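Local coordinates for putative glutathione-regulated potassium-efflux system protein KefB (Vibrio parahaemolyticus RIMD 2210633, PDB 3C85), which probably works as a potassium/proton antiporter of the CPA2 family, whose nucleotide-binding TrkA-N (RCK) domain is the part seen here, at the interface of chains A and B. Numbering follows the deposited sequence. Chains: chain A/B, Putative glutathione-regulated potassium-efflux system protein KefB.

Contact 1: the interface of chains A and B. Residues chain A 171, 174-175; chain B 135-136, 154-155, 157.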
loop_
_atom_site.group_PDB
_atom_site.type_symbol
_atom_site.label_atom_id
_atom_site.label_comp_id
_atom_site.label_asym_id
_atom_site.label_seq_id
_atom_site.Cartn_x
_atom_site.Cartn_y
_atom_site.Cartn_z
ATOM N N VAL A 171 11.282 -3.479 -1.620
ATOM C CA VAL A 171 12.015 -4.661 -2.089
ATOM C C VAL A 171 13.306 -4.175 -2.738
ATOM O O VAL A 171 14.368 -4.706 -2.455
ATOM C CB VAL A 171 11.190 -5.515 -3.096
ATOM C CG1 VAL A 171 12.004 -6.634 -3.737
ATOM C CG2 VAL A 171 10.000 -6.125 -2.408
ATOM N N GLN A 174 15.656 -2.860 0.089
ATOM C CA GLN A 174 16.185 -3.926 0.930
ATOM C C GLN A 174 17.139 -4.781 0.114
ATOM O O GLN A 174 18.327 -4.872 0.436
ATOM C CB GLN A 174 15.068 -4.814 1.514
ATOM C CG GLN A 174 15.600 -5.938 2.434
ATOM C CD GLN A 174 14.510 -6.709 3.169
ATOM O OE1 GLN A 174 14.694 -7.870 3.528
ATOM N NE2 GLN A 174 13.371 -6.071 3.385
ATOM N N LEU A 175 16.614 -5.363 -0.968
ATOM C CA LEU A 175 17.301 -6.426 -1.693
ATOM C C LEU A 175 18.370 -5.965 -2.691
ATOM O O LEU A 175 19.249 -6.752 -3.052
ATOM C CB LEU A 175 16.289 -7.383 -2.343
ATOM C CG LEU A 175 15.344 -8.136 -1.382
ATOM C CD1 LEU A 175 14.545 -9.185 -2.147
ATOM C CD2 LEU A 175 16.034 -8.743 -0.127
ATOM N N ILE B 135 13.292 -13.661 -4.206
ATOM C CA ILE B 135 11.862 -13.765 -4.122
ATOM C C ILE B 135 11.398 -12.807 -3.039
ATOM O O ILE B 135 11.999 -12.761 -1.952
ATOM C CB ILE B 135 11.419 -15.201 -3.730
ATOM C CG1 ILE B 135 12.024 -16.244 -4.695
ATOM C CG2 ILE B 135 9.891 -15.306 -3.713
ATOM C CD1 ILE B 135 11.933 -17.676 -4.190
ATOM N N ALA B 136 10.347 -12.049 -3.326
ATOM C CA ALA B 136 9.701 -11.220 -2.288
ATOM C C ALA B 136 8.188 -11.390 -2.352
ATOM O O ALA B 136 7.633 -11.676 -3.413
ATOM C CB ALA B 136 10.100 -9.741 -2.448
ATOM N N ASP B 154 12.967 -14.056 0.382
ATOM C CA ASP B 154 14.048 -13.180 0.838
ATOM C C ASP B 154 13.521 -11.972 1.591
ATOM O O ASP B 154 14.158 -11.487 2.521
ATOM C CB ASP B 154 14.892 -12.774 -0.368
ATOM C CG ASP B 154 15.505 -13.979 -1.034
ATOM O OD1 ASP B 154 16.418 -14.556 -0.415
ATOM O OD2 ASP B 154 15.041 -14.402 -2.126
ATOM N N ALA B 155 12.345 -11.497 1.212
ATOM C CA ALA B 155 11.767 -10.350 1.897
ATOM C C ALA B 155 10.242 -10.466 1.886
ATOM O O ALA B 155 9.663 -10.894 0.885
ATOM C CB ALA B 155 12.196 -9.069 1.209
ATOM N N PHE B 157 6.407 -8.505 3.220
ATOM C CA PHE B 157 5.796 -7.241 3.611
ATOM C C PHE B 157 4.312 -7.388 3.842
ATOM O O PHE B 157 3.661 -8.262 3.263
ATOM C CB PHE B 157 6.042 -6.210 2.513
ATOM C CG PHE B 157 7.513 -6.023 2.204
ATOM C CD1 PHE B 157 8.268 -5.112 2.892
ATOM C CD2 PHE B 157 8.141 -6.809 1.244
ATOM C CE1 PHE B 157 9.625 -4.972 2.614
ATOM C CE2 PHE B 157 9.497 -6.664 0.976
ATOM C CZ PHE B 157 10.224 -5.737 1.649
HETATM O O HOH W 1 13.772 -10.309 5.081
#

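Contact 2: the interface of chains A and B. Residues chain A 42, 54, 58, 62, 65, 108; chain B 168, 172, 179.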
loop_
_atom_site.group_PDB
_atom_site.type_symbol
_atom_site.label_atom_id
_atom_site.label_comp_id
_atom_site.label_asym_id
_atom_site.label_seq_id
_atom_site.Cartn_x
_atom_site.Cartn_y
_atom_site.Cartn_z
ATOM N N VAL A 42 -0.787 17.460 11.033
ATOM C CA VAL A 42 -1.487 16.365 10.331
ATOM C C VAL A 42 -2.359 15.670 11.369
ATOM O O VAL A 42 -1.880 15.375 12.449
ATOM C CB VAL A 42 -0.496 15.321 9.698
ATOM C CG1 VAL A 42 -1.258 14.230 8.928
ATOM C CG2 VAL A 42 0.494 16.012 8.745
ATOM N N ALA A 54 1.455 5.490 7.477
ATOM C CA ALA A 54 1.479 6.905 7.114
ATOM C C ALA A 54 2.146 7.768 8.204
ATOM O O ALA A 54 3.041 8.625 7.924
ATOM C CB ALA A 54 0.019 7.392 6.816
ATOM N N LEU A 58 5.554 9.871 7.464
ATOM C CA LEU A 58 5.637 11.312 7.762
ATOM C C LEU A 58 6.659 11.630 8.856
ATOM O O LEU A 58 7.392 12.623 8.741
ATOM C CB LEU A 58 4.260 11.871 8.178
ATOM C CG LEU A 58 3.149 11.819 7.121
ATOM C CD1 LEU A 58 1.759 12.058 7.718
ATOM C CD2 LEU A 58 3.458 12.807 5.981
ATOM N N TYR A 62 9.375 14.417 8.081
ATOM C CA TYR A 62 9.048 15.712 8.689
ATOM C C TYR A 62 9.162 15.811 10.216
ATOM O O TYR A 62 8.954 16.884 10.766
ATOM C CB TYR A 62 7.625 16.097 8.292
ATOM C CG TYR A 62 7.419 16.201 6.808
ATOM C CD1 TYR A 62 7.918 17.291 6.087
ATOM C CD2 TYR A 62 6.719 15.212 6.117
ATOM C CE1 TYR A 62 7.713 17.398 4.718
ATOM C CE2 TYR A 62 6.524 15.299 4.740
ATOM C CZ TYR A 62 7.022 16.402 4.048
ATOM O OH TYR A 62 6.831 16.505 2.679
ATOM N N ILE A 65 4.966 15.596 13.553
ATOM C CA ILE A 65 3.993 16.570 13.047
ATOM C C ILE A 65 2.566 16.058 13.059
ATOM O O ILE A 65 1.628 16.804 12.667
ATOM C CB ILE A 65 4.333 16.991 11.614
ATOM C CG1 ILE A 65 4.389 15.781 10.669
ATOM C CG2 ILE A 65 5.654 17.730 11.602
ATOM C CD1 ILE A 65 4.234 16.171 9.160
ATOM N N LEU A 108 -3.432 19.240 7.132
ATOM C CA LEU A 108 -3.718 18.006 6.432
ATOM C C LEU A 108 -4.413 16.987 7.325
ATOM O O LEU A 108 -3.998 16.735 8.472
ATOM C CB LEU A 108 -2.431 17.433 5.834
ATOM C CG LEU A 108 -2.583 16.079 5.118
ATOM C CD1 LEU A 108 -3.482 16.198 3.835
ATOM C CD2 LEU A 108 -1.187 15.459 4.823
ATOM N N ALA B 168 1.228 8.123 2.292
ATOM C CA ALA B 168 1.797 9.361 2.789
ATOM C C ALA B 168 2.705 10.008 1.740
ATOM O O ALA B 168 2.685 11.245 1.560
ATOM C CB ALA B 168 2.532 9.143 4.133
ATOM N N CYS B 172 1.929 13.687 -0.206
ATOM C CA CYS B 172 2.877 14.799 -0.128
ATOM C C CYS B 172 3.342 15.202 -1.520
ATOM O O CYS B 172 3.594 16.392 -1.784
ATOM C CB CYS B 172 4.046 14.456 0.801
ATOM S SG CYS B 172 3.560 14.345 2.533
ATOM N N PHE B 179 4.586 22.249 5.246
ATOM C CA PHE B 179 4.914 21.949 6.633
ATOM C C PHE B 179 6.109 22.823 7.019
ATOM O O PHE B 179 5.957 24.023 7.281
ATOM C CB PHE B 179 5.256 20.460 6.864
ATOM C CG PHE B 179 4.121 19.493 6.586
ATOM C CD1 PHE B 179 4.358 18.335 5.856
ATOM C CD2 PHE B 179 2.831 19.731 7.052
ATOM C CE1 PHE B 179 3.327 17.433 5.586
ATOM C CE2 PHE B 179 1.807 18.852 6.775
ATOM C CZ PHE B 179 2.050 17.705 6.047
#

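Contact 3: the interface of chains A and B. Residues chain A 41, 62, 65, 107; chain B 178-179.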
loop_
_atom_site.group_PDB
_atom_site.type_symbol
_atom_site.label_atom_id
_atom_site.label_comp_id
_atom_site.label_asym_id
_atom_site.label_seq_id
_atom_site.Cartn_x
_atom_site.Cartn_y
_atom_site.Cartn_z
ATOM N N GLN A 41 0.269 19.202 12.752
ATOM C CA GLN A 41 -0.054 19.755 11.455
ATOM C C GLN A 41 -0.826 18.736 10.616
ATOM O O GLN A 41 -1.448 19.098 9.609
ATOM C CB GLN A 41 1.218 20.142 10.744
ATOM C CG GLN A 41 1.950 21.322 11.401
ATOM C CD GLN A 41 3.207 21.685 10.671
ATOM O OE1 GLN A 41 4.322 21.305 11.069
ATOM N NE2 GLN A 41 3.057 22.435 9.617
ATOM N N TYR A 62 9.375 14.417 8.081
ATOM C CA TYR A 62 9.048 15.712 8.689
ATOM C C TYR A 62 9.162 15.811 10.216
ATOM O O TYR A 62 8.954 16.884 10.766
ATOM C CB TYR A 62 7.625 16.097 8.292
ATOM C CG TYR A 62 7.419 16.201 6.808
ATOM C CD1 TYR A 62 7.918 17.291 6.087
ATOM C CD2 TYR A 62 6.719 15.212 6.117
ATOM C CE1 TYR A 62 7.713 17.398 4.718
ATOM C CE2 TYR A 62 6.524 15.299 4.740
ATOM C CZ TYR A 62 7.022 16.402 4.048
ATOM O OH TYR A 62 6.831 16.505 2.679
ATOM N N ILE A 65 4.966 15.596 13.553
ATOM C CA ILE A 65 3.993 16.570 13.047
ATOM C C ILE A 65 2.566 16.058 13.059
ATOM O O ILE A 65 1.628 16.804 12.667
ATOM C CB ILE A 65 4.333 16.991 11.614
ATOM C CG1 ILE A 65 4.389 15.781 10.669
ATOM C CG2 ILE A 65 5.654 17.730 11.602
ATOM C CD1 ILE A 65 4.234 16.171 9.160
ATOM N N LYS A 107 -3.106 21.236 8.859
ATOM C CA LYS A 107 -3.083 21.600 7.420
ATOM C C LYS A 107 -3.475 20.434 6.541
ATOM O O LYS A 107 -3.782 20.613 5.352
ATOM C CB LYS A 107 -1.670 22.020 6.964
ATOM C CG LYS A 107 -1.179 23.287 7.563
ATOM C CD LYS A 107 0.196 23.628 7.053
ATOM C CE LYS A 107 0.661 24.927 7.707
ATOM N NZ LYS A 107 2.030 25.292 7.234
ATOM N N GLN B 178 2.476 22.587 2.969
ATOM C CA GLN B 178 3.573 23.447 3.412
ATOM C C GLN B 178 3.762 23.240 4.897
ATOM O O GLN B 178 3.142 23.942 5.703
ATOM C CB GLN B 178 3.336 24.947 3.077
ATOM C CG GLN B 178 2.980 25.250 1.623
ATOM C CD GLN B 178 4.133 24.986 0.675
ATOM O OE1 GLN B 178 4.202 23.925 0.053
ATOM N NE2 GLN B 178 5.057 25.949 0.566
ATOM N N PHE B 179 4.586 22.249 5.246
ATOM C CA PHE B 179 4.914 21.949 6.633
ATOM C C PHE B 179 6.109 22.823 7.019
ATOM O O PHE B 179 5.957 24.023 7.281
ATOM C CB PHE B 179 5.256 20.460 6.864
ATOM C CG PHE B 179 4.121 19.493 6.586
ATOM C CD1 PHE B 179 4.358 18.335 5.856
ATOM C CD2 PHE B 179 2.831 19.731 7.052
ATOM C CE1 PHE B 179 3.327 17.433 5.586
ATOM C CE2 PHE B 179 1.807 18.852 6.775
ATOM C CZ PHE B 179 2.050 17.705 6.047
#

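Contact 1: the interface of chains A and B
The C-terminal end of helix 159-175 of chain A lies against strands 134-139 and 155-158 of chain B, together with B:Asp154 in the loop just before the second strand. In A:Val171, CG1 is anti to the backbone N (chi1 172°), which leaves CG2 beside the N and pointing at the rim of the B:Phe157 ring, 3.5 Å from CE2. A:Val171 CG2 also packs on B:Ala136 CB, at 3.6 Å. One turn further on, A:Gln174 runs past B:Phe157 in the opposite direction. Its chain is extended, and A:Gln174 NE2, the amide nitrogen, stands 3.6 Å from B:Phe157 CZ, with the amide turned 63° from the ring plane. The same face of the amide also covers B:Ala155, whose CB is 3.8 Å from A:Gln174 CD. A:Leu175 crosses B:Asp154 nearly at a right angle, both of its methyls facing the aspartate CB and that of B:Ala155. The B:Asp154 carboxylate turns away into its own chain, where OD2 accepts the backbone N of B:Ile135 through its anti lone pair. A water bridges the polar rim, 3.0 Å from A:Gln174 OE1 and 2.8 Å from the backbone O of B:Asp154.

Contact 2: the interface of chains A and B
Helix 159-175 of chain B and the tail that follows it pack on the nucleotide-binding TrkA-N domain of chain A, against helix 49-62 and the ends of strands 42-45 and 108-111. B:Phe179, in the tail, is pushed between A:Tyr62, A:Ile65 and A:Val42. Its CD1 edge points at the middle of the A:Tyr62 ring face, the planes being 74° apart in an edge-to-face stack with centroids 4.8 Å apart. A face of the phenylalanine receives the terminal CD1 methyl of A:Ile65, 3.9 Å from the ring centroid. That methyl gets there because CG1 sits between the backbone N and the carbonyl carbon (chi1 58°). At the far end of the ring, B:Phe179 CZ meets A:Val42 CG2 at 3.5 Å, with A:Leu108 CD2 nearby. Along the helix pair, B:Cys172 directs SG between A:Leu58 and A:Tyr62, 3.8 Å from CD2 of the leucine and 3.8 Å from CE2 of the tyrosine. At B:Ala168 the helices come close, its CB 3.9 Å from A:Ala54 CA, which the small side chains probably allow. In the dimer of the crystal this apolar seam packs the C-terminal segment of one chain on the other, and may help hold the pair together if it forms in the whole protein.

Contact 3: the interface of chains A and B
Amide-to-ring packing brings A:Gln41 of chain A, in the loop just before strand 42-45, against B:Phe179 in the C-terminal tail of chain B. The glutamine and phenylalanine side chains pass in opposite directions, and the amide stands almost perpendicular to the ring, 85° between the planes. The amide nitrogen does most of the touching, A:Gln41 NE2 lying 3.5 Å from B:Phe179 CA and 3.7 Å from B:Phe179 CD2. CG of the glutamine lies anti to the carbonyl carbon (chi1 -68°), and the extended chain beyond it carries the amide over the tail backbone. A:Gln41 CB adds an apolar contact, 4.0 Å from B:Phe179 CD2. A:Gln41 thus borders the CD2 edge of the ring, opposite the CD1 edge that points at A:Tyr62.

A polar approach is made by A:Lys107, in the loop before strand 108-111. Its fully extended chain runs out to the tail and brings the terminal amine nitrogen NZ towards the backbone O of B:Gln178. The modelled separation of these groups is too short to be real, so the placing of the lysine end, and any hydrogen bond here, remains doubtful.

In the dimer seen here A:Gln41 probably helps place B:Phe179 and the tail backbone beside it where they pass the loops of the neighbouring subunit; A:Lys107 may assist.

Contacts 2 and 3 are neighbouring parts of one docking site: their C-alpha centres are about 5 Å apart, and they share A:Tyr62, A:Ile65 and B:Phe179. Contact 1 lies about 26 Å from contact 2 and about 31 Å from contact 3, measured between the same centres. Helix 159-175 serves both regions, chain A's copy in contact 1 and chain B's in contact 2. Because the interface is two-fold symmetric, every contact recurs with the chains exchanged, and each copy of the helix takes part in both. This reciprocal packing is consistent with a dimer of regulatory domains, although the crystal alone does not establish it.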